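Local coordinates for protein putative polyketide cyclase (Silicibacter sp. TM1040, PDB 3F8H) that is of unknown function but has a SnoaL-like fold and may act as a polyketide cyclase on a small organic substrate, at residues A25-A30 and G130-V135; G34-M39 and A65-M70. All coordinates share one frame; numbering follows the deposited sequence. Where two conformers were deposited one is given.

Contact 1 joins helix 23-33 to strand 131-139, closing a loop of about a hundred residues that contains strands 47-50 and 55-58, helix 60-73 and the long strands of the curved sheet. Contact 2 is nested within that loop. It begins just after helix 23-33, where the chain turns into the short helix 36-40, and joins that helix to helix 60-73. The two contacts meet directly: Ala30 O and Asp35 N lie 2.8 Å apart, a probable hydrogen bond, and Tyr27 OH packs against Met39 CE at 3.6 Å. Contact 1 thus ties helix 23-33 to the sheet, and contact 2 ties helix 36-40 to helix 60-73.

Contact 1: A25-A30 and G130-V135; sequences ARYFDA and GLITRV
In the helix-against-sheet layer of the SnoaL-like domain, Tyr27 of helix 23-33 packs on Ile132, at the start of strand 131-139. The contact is buried and has no hydrogen bond across it. The two side chains meet at roughly a right angle, with the terminal methyl of the isoleucine set obliquely against the base of the ring: Ile132 CD1 lies 4.0 Å from Tyr27 CD1 and 4.1 Å from Tyr27 CB. With CG1 of Ile132 anti to its carbonyl carbon (chi1 -65°) and the chain extended beyond it, CD1 is carried out from the strand to the helix. In one of the two conformers of Val135, CG1 comes within 4.4 Å of Tyr27 OH, a loose contact at best.

Two strand residues three apart would normally point to opposite faces of the sheet. Here a classic beta bulge intervenes, Thr133 and Arg134 together facing Asp126 of the antiparallel strand 115-128, and both Ile132 and Val135 turn toward the helix. Arg134 projects elsewhere, forming salt bridges to Asp126 and to Glu95 of the second subunit.

Within helix 23-33, the tyrosine also rests on its neighbour: Tyr27 CD2 stands 3.8 Å above the plane of the Phe28 ring, over its centre, while Phe28 CE1 lies in plane at the edge of the tyrosine. Tyr27 is thus bordered by Ile132 near its root and by Phe28 along one edge. Its hydroxyl forms a hydrogen bond to a bound methylpentanediol, probably from the crystallisation liquor, in a position consistent with the ligand pocket of this fold.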
loop_
_atom_site.group_PDB
_atom_site.type_symbol
_atom_site.label_atom_id
_atom_site.label_comp_id
_atom_site.label_asym_id
_atom_site.label_seq_id
_atom_site.Cartn_x
_atom_site.Cartn_y
_atom_site.Cartn_z
ATOM N N ALA A 25 15.999 -1.163 2.651
ATOM C CA ALA A 25 16.389 -2.254 3.547
ATOM C C ALA A 25 17.034 -1.688 4.821
ATOM O O ALA A 25 16.716 -2.093 5.929
ATOM C CB ALA A 25 17.378 -3.233 2.857
ATOM N N ARG A 26 17.908 -0.712 4.654
ATOM C CA ARG A 26 18.580 -0.111 5.811
ATOM C C ARG A 26 17.574 0.564 6.726
ATOM O O ARG A 26 17.640 0.429 7.950
ATOM C CB ARG A 26 19.680 0.864 5.401
ATOM C CG ARG A 26 20.904 0.142 4.868
ATOM C CD ARG A 26 22.097 1.068 4.734
ATOM N NE ARG A 26 21.891 2.027 3.667
ATOM C CZ ARG A 26 21.646 3.312 3.850
ATOM N NH1 ARG A 26 21.640 3.834 5.071
ATOM N NH2 ARG A 26 21.485 4.066 2.798
ATOM N N TYR A 27 16.617 1.222 6.103
ATOM C CA TYR A 27 15.576 1.936 6.801
ATOM C C TYR A 27 14.758 1.004 7.687
ATOM O O TYR A 27 14.533 1.270 8.871
ATOM C CB TYR A 27 14.684 2.675 5.813
ATOM C CG TYR A 27 13.448 3.296 6.376
ATOM C CD1 TYR A 27 13.480 4.567 6.925
ATOM C CD2 TYR A 27 12.209 2.629 6.322
ATOM C CE1 TYR A 27 12.330 5.163 7.401
ATOM C CE2 TYR A 27 11.067 3.196 6.830
ATOM C CZ TYR A 27 11.119 4.484 7.361
ATOM O OH TYR A 27 9.993 5.109 7.883
ATOM N N PHE A 28 14.332 -0.109 7.117
ATOM C CA PHE A 28 13.524 -1.074 7.881
ATOM C C PHE A 28 14.324 -1.858 8.885
ATOM O O PHE A 28 13.817 -2.214 9.943
ATOM C CB PHE A 28 12.776 -2.004 6.965
ATOM C CG PHE A 28 11.607 -1.344 6.280
ATOM C CD1 PHE A 28 10.598 -0.756 7.017
ATOM C CD2 PHE A 28 11.494 -1.354 4.914
ATOM C CE1 PHE A 28 9.490 -0.173 6.396
ATOM C CE2 PHE A 28 10.384 -0.760 4.301
ATOM C CZ PHE A 28 9.403 -0.172 5.052
ATOM N N ASP A 29 15.573 -2.138 8.535
ATOM C CA ASP A 29 16.493 -2.804 9.457
ATOM C C ASP A 29 16.702 -1.918 10.687
ATOM O O ASP A 29 16.732 -2.395 11.826
ATOM C CB ASP A 29 17.867 -3.098 8.830
ATOM C CG ASP A 29 17.864 -4.316 7.943
ATOM O OD1 ASP A 29 16.911 -5.122 8.030
ATOM O OD2 ASP A 29 18.840 -4.469 7.170
ATOM N N ALA A 30 16.843 -0.623 10.455
ATOM C CA ALA A 30 17.045 0.341 11.581
ATOM C C ALA A 30 15.787 0.348 12.472
ATOM O O ALA A 30 15.849 0.299 13.698
ATOM C CB ALA A 30 17.368 1.770 11.054
ATOM N N GLY A 130 19.857 8.691 -3.565
ATOM C CA GLY A 130 19.980 7.567 -2.602
ATOM C C GLY A 130 19.265 7.706 -1.263
ATOM O O GLY A 130 19.357 6.856 -0.365
ATOM N N LEU A 131 18.570 8.811 -1.133
ATOM C CA LEU A 131 17.850 9.122 0.058
ATOM C C LEU A 131 16.337 9.162 -0.161
ATOM O O LEU A 131 15.834 9.568 -1.175
ATOM C CB LEU A 131 18.336 10.461 0.605
ATOM C CG LEU A 131 19.832 10.436 0.994
ATOM C CD1 LEU A 131 20.292 11.797 1.437
ATOM C CD2 LEU A 131 20.052 9.387 2.101
ATOM N N ILE A 132 15.627 8.731 0.857
ATOM C CA ILE A 132 14.168 8.722 0.826
ATOM C C ILE A 132 13.626 10.135 0.904
ATOM O O ILE A 132 13.890 10.853 1.863
ATOM C CB ILE A 132 13.585 7.894 1.975
ATOM C CG1 ILE A 132 13.985 6.419 1.803
ATOM C CG2 ILE A 132 12.030 8.072 2.012
ATOM C CD1 ILE A 132 13.775 5.568 3.095
ATOM N N THR A 133 12.875 10.536 -0.114
ATOM C CA THR A 133 12.310 11.887 -0.164
ATOM C C THR A 133 10.807 11.908 0.104
ATOM O O THR A 133 10.169 12.972 0.251
ATOM C CB THR A 133 12.554 12.552 -1.537
ATOM O OG1 THR A 133 11.912 11.779 -2.553
ATOM C CG2 THR A 133 14.092 12.710 -1.838
ATOM N N ARG A 134 10.250 10.715 0.079
ATOM C CA ARG A 134 8.845 10.496 0.418
ATOM C C ARG A 134 8.599 9.099 0.919
ATOM O O ARG A 134 9.138 8.124 0.396
ATOM C CB ARG A 134 7.923 10.671 -0.789
ATOM C CG ARG A 134 6.553 10.149 -0.382
ATOM C CD ARG A 134 5.558 10.163 -1.436
ATOM N NE ARG A 134 5.830 9.303 -2.591
ATOM C CZ ARG A 134 5.198 8.164 -2.874
ATOM N NH1 ARG A 134 4.257 7.651 -2.080
ATOM N NH2 ARG A 134 5.524 7.539 -3.986
ATOM N N VAL A 135 7.715 9.051 1.898
ATOM C CA VAL A 135 7.292 7.836 2.591
ATOM C C VAL A 135 5.791 7.840 2.806
ATOM O O VAL A 135 5.268 8.777 3.401
ATOM C CB VAL A 135 7.892 7.759 4.036
ATOM C CG1 VAL A 135 7.236 6.642 4.831
ATOM C CG2 VAL A 135 9.384 7.596 4.017
#

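Contact 2: G34-M39 and A65-M70; sequences GDTDGM and AFCAHM. With CA (calcium ion), chain C.
Beside a calcium site at the start of the short helix 36-40, Thr36 and Met39 lean on Cys67 of helix 60-73, in a small helix-to-helix contact without hydrogen bonds. The methyl branch of the threonine does the touching: Thr36 CG2 reaches Cys67 CB at 3.8 Å, and the backbones come closest at this same pair. One turn along, the residue at 39 is a selenomethionine, whose methyl approaches the cysteine sulfur, Met39 CE to Cys67 SG being 4.2 Å. With SG anti to the carbonyl carbon (chi1 -71°), the sulfur lies on the side of Cys67 that faces Met39. Met39 also packs on Tyr27, Ala30 and Phe31 of helix 23-33, which places it between two helices and close to two bound methylpentanediol molecules.

On the calcium side, Asp35 is the N-cap of helix 36-40. Its CG is anti to the backbone N (chi1 -178°), and OD1 accepts weak capping bonds from Asp37 N and Gly38 N, both at 3.2 Å. The same oxygen binds the metal, with Asp35 OD1 2.3 Å from the calcium, and Asp37 OD2 binds it at 2.4 Å. Each carboxylate uses a single oxygen, and three waters also coordinate the ion.

Across to Cys67 the contact is dispersive, a methyl on a methylene and a methyl near a sulfur, while charge is concentrated at the first turn of helix 36-40, where the calcium probably offsets the mutual repulsion of the two carboxylates and Asp35 OD1 serves cap and metal at once.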
loop_
_atom_site.group_PDB
_atom_site.type_symbol
_atom_site.label_atom_id
_atom_site.label_comp_id
_atom_site.label_asym_id
_atom_site.label_seq_id
_atom_site.Cartn_x
_atom_site.Cartn_y
_atom_site.Cartn_z
ATOM N N GLY A 34 15.340 -0.621 16.430
ATOM C CA GLY A 34 14.950 0.474 17.301
ATOM C C GLY A 34 15.926 1.634 17.177
ATOM O O GLY A 34 16.127 2.422 18.109
ATOM N N ASP A 35 16.539 1.722 16.006
ATOM C CA ASP A 35 17.543 2.725 15.752
ATOM C C ASP A 35 17.041 3.871 14.931
ATOM O O ASP A 35 17.227 3.905 13.732
ATOM C CB ASP A 35 18.710 2.082 15.016
ATOM C CG ASP A 35 19.833 3.064 14.746
ATOM O OD1 ASP A 35 19.926 4.112 15.452
ATOM O OD2 ASP A 35 20.643 2.779 13.842
ATOM N N THR A 36 16.395 4.825 15.571
ATOM C CA THR A 36 15.870 5.972 14.810
ATOM C C THR A 36 16.952 6.744 14.090
ATOM O O THR A 36 16.683 7.356 13.056
ATOM C CB THR A 36 14.967 6.948 15.664
ATOM O OG1 THR A 36 15.769 7.730 16.567
ATOM C CG2 THR A 36 13.916 6.158 16.436
ATOM N N ASP A 37 18.170 6.711 14.623
ATOM C CA ASP A 37 19.278 7.456 14.013
ATOM C C ASP A 37 19.552 6.842 12.646
ATOM O O ASP A 37 19.791 7.533 11.668
ATOM C CB ASP A 37 20.535 7.387 14.847
ATOM C CG ASP A 37 20.321 7.937 16.233
ATOM O OD1 ASP A 37 19.967 9.145 16.338
ATOM O OD2 ASP A 37 20.452 7.151 17.193
ATOM N N GLY A 38 19.431 5.527 12.598
ATOM C CA GLY A 38 19.654 4.808 11.354
ATOM C C GLY A 38 18.576 5.115 10.338
ATOM O O GLY A 38 18.838 5.215 9.137
HETATM N N MSE A 39 17.354 5.295 10.816
HETATM C CA MSE A 39 16.219 5.622 9.916
HETATM C C MSE A 39 16.360 7.022 9.372
HETATM O O MSE A 39 16.204 7.291 8.165
HETATM C CB MSE A 39 14.892 5.518 10.661
HETATM C CG MSE A 39 14.586 4.130 11.118
HETATM SE SE MSE A 39 13.026 4.063 12.341
HETATM C CE MSE A 39 11.678 4.444 11.031
ATOM N N ALA A 65 10.308 13.389 15.782
ATOM C CA ALA A 65 9.216 13.543 16.775
ATOM C C ALA A 65 8.191 12.428 16.598
ATOM O O ALA A 65 7.675 11.844 17.545
ATOM C CB ALA A 65 8.509 14.935 16.644
ATOM N N PHE A 66 7.951 12.126 15.344
ATOM C CA PHE A 66 7.022 11.065 14.965
ATOM C C PHE A 66 7.516 9.686 15.471
ATOM O O PHE A 66 6.761 8.900 16.014
ATOM C CB PHE A 66 6.817 11.027 13.449
ATOM C CG PHE A 66 6.204 9.759 12.967
ATOM C CD1 PHE A 66 4.864 9.522 13.135
ATOM C CD2 PHE A 66 6.988 8.792 12.344
ATOM C CE1 PHE A 66 4.296 8.342 12.695
ATOM C CE2 PHE A 66 6.428 7.613 11.904
ATOM C CZ PHE A 66 5.083 7.378 12.107
ATOM N N CYS A 67 8.809 9.432 15.318
ATOM C CA CYS A 67 9.386 8.171 15.803
ATOM C C CYS A 67 9.276 8.085 17.313
ATOM O O CYS A 67 9.014 7.034 17.848
ATOM C CB CYS A 67 10.835 8.008 15.354
ATOM S SG CYS A 67 11.002 7.698 13.609
ATOM N N ALA A 68 9.464 9.213 17.985
ATOM C CA ALA A 68 9.359 9.239 19.453
ATOM C C ALA A 68 7.935 8.882 19.872
ATOM O O ALA A 68 7.664 8.139 20.841
ATOM C CB ALA A 68 9.789 10.590 20.005
ATOM N N HIS A 69 7.011 9.410 19.106
ATOM C CA HIS A 69 5.603 9.149 19.363
ATOM C C HIS A 69 5.349 7.653 19.196
ATOM O O HIS A 69 4.723 7.006 20.043
ATOM C CB HIS A 69 4.706 9.951 18.420
ATOM C CG HIS A 69 3.260 9.738 18.664
ATOM N ND1 HIS A 69 2.559 10.460 19.603
ATOM C CD2 HIS A 69 2.379 8.863 18.119
ATOM C CE1 HIS A 69 1.311 10.029 19.634
ATOM N NE2 HIS A 69 1.174 9.064 18.744
HETATM N N MSE A 70 5.866 7.091 18.118
HETATM C CA MSE A 70 5.612 5.673 17.871
HETATM C C MSE A 70 6.243 4.810 18.932
HETATM O O MSE A 70 5.722 3.774 19.337
HETATM C CB MSE A 70 6.129 5.208 16.528
HETATM C CG MSE A 70 5.200 5.490 15.363
HETATM SE SE MSE A 70 5.697 4.339 13.851
HETATM C CE MSE A 70 4.786 2.676 14.460
HETATM CA CA CA C . 20.723 4.784 17.515
HETATM O O HOH W 1 22.720 5.393 16.511
HETATM O O HOH W 2 22.213 2.980 17.675
HETATM O O HOH W 3 19.831 2.907 18.506
#